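Local coordinates for hypothetical protein SPy2152 (Streptococcus pyogenes, PDB 2FU2), which probably protects the producing cell against a bacteriocin, acting as a small helical immunity protein, at residues Tyr25-Leu33 with Leu46-Tyr57. Residues are numbered along the deposited sequence; the frame is centred on the assembly and turned at random.
Sequences YFRQAIFEL and LATKIDSLINQY
L33 and L53 show how two antiparallel helices can interlock by exchanging leucines. L33 enters as a knob among L46, K49, I50 and L53, its branches dividing the work: CD1 reaches I50 CG1 at 3.8 Å, while CD2 faces L46 CD1 and the CB of K49. The exchange is reciprocal: L53 sits in the hole formed by F26, A29, I30 and L33, and L33 CD1 lies 3.4 Å from L53 CD2. A chi1 of 178° turns CG of L53 away from the backbone N, and the isobutyl group extends across to helix 24-40. There its CD2 lies 3.4 Å from both A29 CB and I30 CD1, tighter than usual van der Waals contact. F26, the third large contributor, is sandwiched. The edge of Y57 meets one face of its ring, CD1 standing over the centre in a T-shaped pair with planes at 78°, and Y25 of its own helix covers the other face. At the edge of the F26 ring, near its plane, CZ touches Q56 CG at 3.7 Å. The outer margin is polar: Y25 OH donates to Q56 OE1 at 3.0 Å, tilted 29° from the carbonyl plane. Beyond the pair, I30 also packs on helix 4-15 and I54 on helix 67-78. Reciprocal knobs-into-holes thus make helices 24-40 and 44-60 a helical hairpin within an antiparallel bundle, consistent with the four-helix bundle of enterocin A-type immunity proteins.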
ATOM      1  N   TYR A  25       2.823   1.157 -12.901  1.00 34.50           N
ATOM      2  CA  TYR A  25       3.254  -0.005 -12.087  1.00 33.10           C
ATOM      3  C   TYR A  25       2.766   0.060 -10.622  1.00 32.95           C
ATOM      4  O   TYR A  25       2.140  -0.874 -10.113  1.00 31.85           O
ATOM      5  CB  TYR A  25       4.760  -0.214 -12.162  1.00 32.63           C
ATOM      6  CG  TYR A  25       5.244  -1.161 -11.108  1.00 31.54           C
ATOM      7  CD1 TYR A  25       5.094  -2.520 -11.272  1.00 30.84           C
ATOM      8  CD2 TYR A  25       5.771  -0.695  -9.908  1.00 30.19           C
ATOM      9  CE1 TYR A  25       5.515  -3.411 -10.291  1.00 28.74           C
ATOM     10  CE2 TYR A  25       6.231  -1.562  -8.932  1.00 30.22           C
ATOM     11  CZ  TYR A  25       6.089  -2.923  -9.131  1.00 32.64           C
ATOM     12  OH  TYR A  25       6.492  -3.828  -8.180  1.00 32.25           O
ATOM     13  N   PHE A  26       3.014   1.168  -9.952  1.00 31.64           N
ATOM     14  CA  PHE A  26       2.512   1.288  -8.590  1.00 31.86           C
ATOM     15  C   PHE A  26       0.988   1.317  -8.520  1.00 31.56           C
ATOM     16  O   PHE A  26       0.408   0.687  -7.643  1.00 31.80           O
ATOM     17  CB  PHE A  26       3.148   2.472  -7.823  1.00 29.61           C
ATOM     18  CG  PHE A  26       4.620   2.265  -7.523  1.00 30.18           C
ATOM     19  CD1 PHE A  26       5.017   1.376  -6.527  1.00 25.78           C
ATOM     20  CD2 PHE A  26       5.626   2.934  -8.274  1.00 25.44           C
ATOM     21  CE1 PHE A  26       6.362   1.190  -6.245  1.00 25.70           C
ATOM     22  CE2 PHE A  26       6.980   2.733  -7.968  1.00 24.56           C
ATOM     23  CZ  PHE A  26       7.335   1.864  -6.970  1.00 23.58           C
ATOM     24  N   ARG A  27       0.336   2.023  -9.441  1.00 31.99           N
ATOM     25  CA  ARG A  27      -1.149   2.087  -9.405  1.00 31.34           C
ATOM     26  C   ARG A  27      -1.799   0.700  -9.448  1.00 32.36           C
ATOM     27  O   ARG A  27      -2.750   0.432  -8.675  1.00 32.08           O
ATOM     28  CB  ARG A  27      -1.726   2.920 -10.520  1.00 31.11           C
ATOM     29  CG  ARG A  27      -3.175   3.315 -10.285  1.00 32.06           C
ATOM     30  CD  ARG A  27      -3.992   3.445 -11.567  1.00 36.49           C
ATOM     31  NE  ARG A  27      -3.660   2.363 -12.488  1.00 42.93           N
ATOM     32  CZ  ARG A  27      -4.261   2.115 -13.644  1.00 50.24           C
ATOM     33  NH1 ARG A  27      -5.304   2.833 -14.063  1.00 51.55           N
ATOM     34  NH2 ARG A  27      -3.824   1.111 -14.385  1.00 54.50           N
ATOM     35  N   GLN A  28      -1.331  -0.144 -10.384  1.00 32.07           N
ATOM     36  CA  GLN A  28      -1.854  -1.495 -10.612  1.00 32.33           C
ATOM     37  C   GLN A  28      -1.519  -2.436  -9.443  1.00 31.83           C
ATOM     38  O   GLN A  28      -2.349  -3.156  -8.923  1.00 32.26           O
ATOM     39  CB  GLN A  28      -1.235  -2.048 -11.894  1.00 33.20           C
ATOM     40  CG  GLN A  28      -1.804  -3.419 -12.308  1.00 36.36           C
ATOM     41  CD  GLN A  28      -1.158  -3.918 -13.552  1.00 41.27           C
ATOM     42  OE1 GLN A  28      -0.745  -3.126 -14.430  1.00 42.43           O
ATOM     43  NE2 GLN A  28      -1.031  -5.227 -13.646  1.00 39.55           N
ATOM     44  N   ALA A  29      -0.263  -2.407  -9.046  1.00 30.69           N
ATOM     45  CA  ALA A  29       0.205  -3.085  -7.857  1.00 30.53           C
ATOM     46  C   ALA A  29      -0.672  -2.803  -6.628  1.00 30.76           C
ATOM     47  O   ALA A  29      -1.202  -3.749  -5.974  1.00 30.17           O
ATOM     48  CB  ALA A  29       1.672  -2.718  -7.592  1.00 29.31           C
ATOM     49  N   ILE A  30      -0.835  -1.527  -6.295  1.00 30.64           N
ATOM     50  CA  ILE A  30      -1.705  -1.198  -5.141  1.00 31.37           C
ATOM     51  C   ILE A  30      -3.131  -1.731  -5.373  1.00 31.99           C
ATOM     52  O   ILE A  30      -3.774  -2.355  -4.468  1.00 31.96           O
ATOM     53  CB  ILE A  30      -1.717   0.351  -4.835  1.00 32.17           C
ATOM     54  CG1 ILE A  30      -0.308   0.862  -4.416  1.00 30.21           C
ATOM     55  CG2 ILE A  30      -2.884   0.723  -3.850  1.00 31.03           C
ATOM     56  CD1 ILE A  30       0.203   0.199  -3.130  1.00 31.86           C
ATOM     57  N   PHE A  31      -3.591  -1.556  -6.612  1.00 31.66           N
ATOM     58  CA  PHE A  31      -4.919  -1.953  -6.963  1.00 31.03           C
ATOM     59  C   PHE A  31      -5.079  -3.473  -6.727  1.00 31.34           C
ATOM     60  O   PHE A  31      -6.125  -3.937  -6.236  1.00 30.65           O
ATOM     61  CB  PHE A  31      -5.234  -1.558  -8.396  1.00 31.02           C
ATOM     62  CG  PHE A  31      -6.435  -2.262  -8.935  1.00 34.04           C
ATOM     63  CD1 PHE A  31      -7.710  -1.904  -8.513  1.00 32.56           C
ATOM     64  CD2 PHE A  31      -6.284  -3.347  -9.801  1.00 37.08           C
ATOM     65  CE1 PHE A  31      -8.842  -2.593  -8.966  1.00 33.22           C
ATOM     66  CE2 PHE A  31      -7.425  -4.054 -10.292  1.00 36.04           C
ATOM     67  CZ  PHE A  31      -8.697  -3.665  -9.856  1.00 34.64           C
ATOM     68  N   GLU A  32      -4.046  -4.242  -7.057  1.00 30.46           N
ATOM     69  CA  GLU A  32      -4.150  -5.679  -6.965  1.00 30.89           C
ATOM     70  C   GLU A  32      -4.096  -6.201  -5.546  1.00 30.58           C
ATOM     71  O   GLU A  32      -4.800  -7.110  -5.196  1.00 30.85           O
ATOM     72  CB  GLU A  32      -3.072  -6.349  -7.793  1.00 29.54           C
ATOM     73  CG  GLU A  32      -3.320  -6.218  -9.238  1.00 34.48           C
ATOM     74  CD  GLU A  32      -2.396  -7.086 -10.117  1.00 42.53           C
ATOM     75  OE1 GLU A  32      -1.881  -8.128  -9.620  1.00 45.56           O
ATOM     76  OE2 GLU A  32      -2.215  -6.737 -11.317  1.00 43.47           O
ATOM     77  N   LEU A  33      -3.204  -5.636  -4.751  1.00 31.20           N
ATOM     78  CA  LEU A  33      -3.105  -5.938  -3.362  1.00 32.03           C
ATOM     79  C   LEU A  33      -4.432  -5.582  -2.657  1.00 32.30           C
ATOM     80  O   LEU A  33      -4.995  -6.419  -1.909  1.00 31.26           O
ATOM     81  CB  LEU A  33      -1.900  -5.179  -2.761  1.00 32.34           C
ATOM     82  CG  LEU A  33      -0.573  -5.559  -3.451  1.00 34.22           C
ATOM     83  CD1 LEU A  33       0.707  -4.837  -2.942  1.00 30.18           C
ATOM     84  CD2 LEU A  33      -0.354  -7.085  -3.358  1.00 37.60           C
ATOM     85  N   LEU A  46       0.281 -11.348   2.485  1.00 35.21           N
ATOM     86  CA  LEU A  46      -0.176 -10.115   1.865  1.00 34.63           C
ATOM     87  C   LEU A  46       0.499  -8.891   2.538  1.00 33.97           C
ATOM     88  O   LEU A  46       0.866  -7.912   1.875  1.00 33.64           O
ATOM     89  CB  LEU A  46      -1.717 -10.044   1.892  1.00 34.22           C
ATOM     90  CG  LEU A  46      -2.466  -8.814   1.320  1.00 35.70           C
ATOM     91  CD1 LEU A  46      -2.056  -8.482  -0.090  1.00 34.53           C
ATOM     92  CD2 LEU A  46      -3.948  -9.040   1.310  1.00 34.45           C
ATOM     93  N   ALA A  47       0.661  -8.986   3.854  1.00 32.20           N
ATOM     94  CA  ALA A  47       1.305  -7.964   4.636  1.00 32.87           C
ATOM     95  C   ALA A  47       2.687  -7.764   4.042  1.00 31.75           C
ATOM     96  O   ALA A  47       3.103  -6.648   3.764  1.00 31.32           O
ATOM     97  CB  ALA A  47       1.429  -8.436   6.099  1.00 32.46           C
ATOM     98  N   THR A  48       3.355  -8.893   3.820  1.00 32.09           N
ATOM     99  CA  THR A  48       4.714  -8.959   3.286  1.00 31.33           C
ATOM    100  C   THR A  48       4.817  -8.336   1.943  1.00 30.95           C
ATOM    101  O   THR A  48       5.757  -7.539   1.747  1.00 31.80           O
ATOM    102  CB  THR A  48       5.185 -10.368   3.241  1.00 31.45           C
ATOM    103  OG1 THR A  48       5.441 -10.743   4.593  1.00 33.01           O
ATOM    104  CG2 THR A  48       6.527 -10.470   2.510  1.00 32.56           C
ATOM    105  N   LYS A  49       3.837  -8.660   1.057  1.00 29.39           N
ATOM    106  CA  LYS A  49       3.750  -8.099  -0.268  1.00 29.70           C
ATOM    107  C   LYS A  49       3.511  -6.598  -0.263  1.00 28.68           C
ATOM    108  O   LYS A  49       4.178  -5.881  -0.978  1.00 29.40           O
ATOM    109  CB  LYS A  49       2.719  -8.797  -1.149  1.00 29.20           C
ATOM    110  CG  LYS A  49       2.935 -10.275  -1.335  1.00 31.66           C
ATOM    111  CD  LYS A  49       1.799 -10.860  -2.164  1.00 31.75           C
ATOM    112  CE  LYS A  49       1.841 -12.405  -2.197  1.00 35.31           C
ATOM    113  NZ  LYS A  49       3.227 -13.026  -2.382  1.00 37.23           N
ATOM    114  N   ILE A  50       2.579  -6.103   0.525  1.00 28.22           N
ATOM    115  CA  ILE A  50       2.392  -4.641   0.570  1.00 27.81           C
ATOM    116  C   ILE A  50       3.640  -3.973   1.148  1.00 27.96           C
ATOM    117  O   ILE A  50       4.160  -3.017   0.605  1.00 28.80           O
ATOM    118  CB  ILE A  50       1.150  -4.257   1.409  1.00 28.56           C
ATOM    119  CG1 ILE A  50      -0.186  -4.777   0.783  1.00 27.60           C
ATOM    120  CG2 ILE A  50       1.091  -2.682   1.663  1.00 29.56           C
ATOM    121  CD1 ILE A  50      -1.333  -5.116   1.823  1.00 28.01           C
ATOM    122  N   ASP A  51       4.159  -4.513   2.230  1.00 27.97           N
ATOM    123  CA  ASP A  51       5.417  -3.997   2.790  1.00 29.51           C
ATOM    124  C   ASP A  51       6.526  -3.831   1.722  1.00 29.36           C
ATOM    125  O   ASP A  51       7.097  -2.719   1.599  1.00 29.96           O
ATOM    126  CB  ASP A  51       5.890  -4.854   3.958  1.00 29.24           C
ATOM    127  CG  ASP A  51       6.935  -4.171   4.791  1.00 31.40           C
ATOM    128  OD1 ASP A  51       6.803  -2.981   5.076  1.00 36.37           O
ATOM    129  OD2 ASP A  51       7.910  -4.826   5.170  1.00 35.99           O
ATOM    130  N   SER A  52       6.776  -4.901   0.954  1.00 28.52           N
ATOM    131  CA  SER A  52       7.783  -4.888  -0.078  1.00 30.36           C
ATOM    132  C   SER A  52       7.475  -3.813  -1.105  1.00 31.49           C
ATOM    133  O   SER A  52       8.406  -3.106  -1.521  1.00 32.04           O
ATOM    134  CB  SER A  52       7.873  -6.230  -0.805  1.00 30.00           C
ATOM    135  OG  SER A  52       8.319  -7.284   0.065  1.00 33.96           O
ATOM    136  N   LEU A  53       6.201  -3.713  -1.533  1.00 31.15           N
ATOM    137  CA  LEU A  53       5.829  -2.717  -2.544  1.00 31.40           C
ATOM    138  C   LEU A  53       6.022  -1.263  -2.011  1.00 31.52           C
ATOM    139  O   LEU A  53       6.620  -0.418  -2.684  1.00 32.33           O
ATOM    140  CB  LEU A  53       4.397  -2.969  -3.061  1.00 31.03           C
ATOM    141  CG  LEU A  53       3.842  -1.995  -4.088  1.00 29.82           C
ATOM    142  CD1 LEU A  53       4.570  -2.178  -5.408  1.00 27.19           C
ATOM    143  CD2 LEU A  53       2.345  -2.126  -4.294  1.00 32.55           C
ATOM    144  N   ILE A  54       5.594  -1.000  -0.776  1.00 31.44           N
ATOM    145  CA  ILE A  54       5.740   0.323  -0.179  1.00 31.10           C
ATOM    146  C   ILE A  54       7.191   0.651   0.146  1.00 30.41           C
ATOM    147  O   ILE A  54       7.640   1.766  -0.138  1.00 30.82           O
ATOM    148  CB  ILE A  54       4.801   0.521   1.063  1.00 31.36           C
ATOM    149  CG1 ILE A  54       3.335   0.284   0.684  1.00 33.36           C
ATOM    150  CG2 ILE A  54       4.907   1.943   1.564  1.00 31.28           C
ATOM    151  CD1 ILE A  54       2.784   1.349  -0.346  1.00 33.02           C
ATOM    152  N   ASN A  55       7.951  -0.303   0.679  1.00 29.38           N
ATOM    153  CA  ASN A  55       9.419  -0.065   0.787  1.00 30.00           C
ATOM    154  C   ASN A  55      10.022   0.372  -0.543  1.00 30.78           C
ATOM    155  O   ASN A  55      10.780   1.359  -0.580  1.00 30.84           O
ATOM    156  CB  ASN A  55      10.171  -1.272   1.314  1.00 28.15           C
ATOM    157  CG  ASN A  55       9.765  -1.606   2.689  1.00 29.05           C
ATOM    158  OD1 ASN A  55       9.120  -0.797   3.370  1.00 28.60           O
ATOM    159  ND2 ASN A  55      10.132  -2.784   3.140  1.00 29.27           N
ATOM    160  N   GLN A  56       9.670  -0.367  -1.615  1.00 30.97           N
ATOM    161  CA  GLN A  56      10.147  -0.131  -2.950  1.00 32.21           C
ATOM    162  C   GLN A  56       9.746   1.270  -3.389  1.00 32.07           C
ATOM    163  O   GLN A  56      10.561   2.000  -3.925  1.00 32.35           O
ATOM    164  CB  GLN A  56       9.562  -1.173  -3.884  1.00 32.67           C
ATOM    165  CG  GLN A  56       9.456  -0.739  -5.357  1.00 34.94           C
ATOM    166  CD  GLN A  56       9.079  -1.887  -6.311  1.00 34.23           C
ATOM    167  OE1 GLN A  56       8.187  -2.694  -6.031  1.00 38.19           O
ATOM    168  NE2 GLN A  56       9.746  -1.951  -7.434  1.00 34.67           N
ATOM    169  N   TYR A  57       8.490   1.666  -3.130  1.00 32.16           N
ATOM    170  CA  TYR A  57       8.062   3.019  -3.494  1.00 31.50           C
ATOM    171  C   TYR A  57       8.892   4.086  -2.722  1.00 31.81           C
ATOM    172  O   TYR A  57       9.483   5.061  -3.305  1.00 30.22           O
ATOM    173  CB  TYR A  57       6.570   3.213  -3.251  1.00 30.90           C
ATOM    174  CG  TYR A  57       6.163   4.516  -3.765  1.00 30.75           C
ATOM    175  CD1 TYR A  57       5.667   4.635  -5.046  1.00 29.31           C
ATOM    176  CD2 TYR A  57       6.388   5.680  -3.011  1.00 33.72           C
ATOM    177  CE1 TYR A  57       5.346   5.907  -5.583  1.00 32.76           C
ATOM    178  CE2 TYR A  57       6.075   6.963  -3.522  1.00 35.22           C
ATOM    179  CZ  TYR A  57       5.550   7.069  -4.818  1.00 34.15           C
ATOM    180  OH  TYR A  57       5.246   8.307  -5.345  1.00 33.17           O
TER